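Local coordinates for 4-oxalmesaconate hydratase (Pseudomonas putida, PDB 5CGZ), which catalyses the zinc-dependent hydration of the enol form of oxalomesaconate to 4-carboxy-4-hydroxy-2-oxoadipate, the third step of gallate degradation, at residues E53-E56 against A57-K60. Sequence-based numbering, arbitrary orientation.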
# COMPACT_ATOMS: atom_id res chain seq x y z
N GLU A 53 14.04 -29.80 -34.67
CA GLU A 53 14.06 -31.08 -33.96
C GLU A 53 14.45 -30.90 -32.49
O GLU A 53 15.23 -31.69 -31.95
CB GLU A 53 15.03 -32.05 -34.64
CG GLU A 53 14.78 -32.25 -36.13
CD GLU A 53 15.99 -32.84 -36.84
OE1 GLU A 53 16.55 -32.15 -37.72
OE2 GLU A 53 16.37 -33.99 -36.52
N MET A 54 13.92 -29.87 -31.85
CA MET A 54 14.25 -29.62 -30.46
C MET A 54 13.33 -30.42 -29.55
O MET A 54 12.18 -30.70 -29.90
CB MET A 54 14.16 -28.12 -30.15
CG MET A 54 14.72 -27.72 -28.81
SD MET A 54 16.41 -28.31 -28.50
CE MET A 54 17.23 -27.79 -30.01
N THR A 55 13.84 -30.82 -28.39
CA THR A 55 13.03 -31.51 -27.40
C THR A 55 13.31 -30.94 -26.01
O THR A 55 14.36 -30.31 -25.80
CB THR A 55 13.33 -33.02 -27.38
OG1 THR A 55 14.66 -33.23 -26.89
CG2 THR A 55 13.21 -33.59 -28.79
N GLU A 56 12.39 -31.16 -25.08
CA GLU A 56 12.60 -30.68 -23.72
C GLU A 56 13.86 -31.30 -23.13
O GLU A 56 14.62 -30.62 -22.43
CB GLU A 56 11.37 -30.96 -22.85
CG GLU A 56 10.17 -30.08 -23.23
CD GLU A 56 9.04 -30.12 -22.21
OE1 GLU A 56 9.29 -30.52 -21.04
OE2 GLU A 56 7.90 -29.75 -22.57
N ALA A 57 14.10 -32.57 -23.43
CA ALA A 57 15.28 -33.26 -22.92
C ALA A 57 16.54 -32.59 -23.44
O ALA A 57 17.50 -32.37 -22.69
CB ALA A 57 15.27 -34.74 -23.29
N LYS A 58 16.54 -32.23 -24.72
CA LYS A 58 17.69 -31.56 -25.29
C LYS A 58 17.87 -30.17 -24.68
O LYS A 58 19.00 -29.74 -24.41
CB LYS A 58 17.56 -31.43 -26.81
CG LYS A 58 17.71 -32.75 -27.59
CD LYS A 58 17.91 -32.42 -29.07
CE LYS A 58 17.42 -33.51 -30.01
NZ LYS A 58 17.58 -33.05 -31.42
N VAL A 59 16.76 -29.46 -24.47
CA VAL A 59 16.85 -28.13 -23.87
C VAL A 59 17.42 -28.22 -22.46
O VAL A 59 18.35 -27.49 -22.11
CB VAL A 59 15.49 -27.42 -23.84
CG1 VAL A 59 15.61 -26.07 -23.14
CG2 VAL A 59 14.98 -27.23 -25.26
N LYS A 60 16.89 -29.15 -21.67
CA LYS A 60 17.37 -29.34 -20.30
C LYS A 60 18.87 -29.62 -20.26
O LYS A 60 19.58 -29.10 -19.39
CB LYS A 60 16.60 -30.48 -19.61
CG LYS A 60 15.12 -30.20 -19.34
CD LYS A 60 14.50 -31.37 -18.57
CE LYS A 60 13.00 -31.26 -18.47
NZ LYS A 60 12.45 -32.35 -17.62
O HOH W 1 10.32 -32.93 -20.16
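Thr55 is the N-cap of helix 56-74, and its hydroxyl oxygen takes the bond from Lys58 that closes the first turn. Thr55 OG1 accepts from Lys58 N over 3.0 Å with an N-H...O angle of 158°. The threonine is turned with OG1 lying between its own backbone N and carbonyl carbon (chi1 68°), which aims the oxygen at the start of the helix. The regular ladder follows directly: Val59 N donates to Thr55 O, and Lys60 N to Glu56 O at 2.8 Å. Thr55 thus grips the first turn with both its side-chain and its main-chain oxygen.

The side chain of Lys58 reaches back over the cap. Extended beyond CG, it passes the threonine hydroxyl, and Lys58 CG lies 3.2 Å from Thr55 OG1. At its end, Lys58 NZ donates to Glu53 O at 2.8 Å, tilted 19° from the carbonyl plane. One lysine therefore ties the incoming loop to the helix through both its backbone N and its side-chain end. Met54 adds an apolar contact: its bent chain crosses Val59 at about a right angle, bringing Met54 CG to 3.6 Å from Val59 CG2, while SD rests against Lys58 CB. At the polar ends of Glu56 and Lys60, a water donates to Glu56 OE1 and is weakly held by Lys60 NZ; the stronger partners are Arg42, salt-bridged to Glu56, and Asp82, salt-bridged to Lys60.

This cap lies at the surface, where the loop leaving helix 46-50 enters helix 56-74; the Val59 side chain is about 12 Å from the zinc ion. Trp49 of the shorter helix touches Met54 and Glu56, and Val59, the buried residue of the group, packs against both Leu48 and Trp49 of helix 46-50.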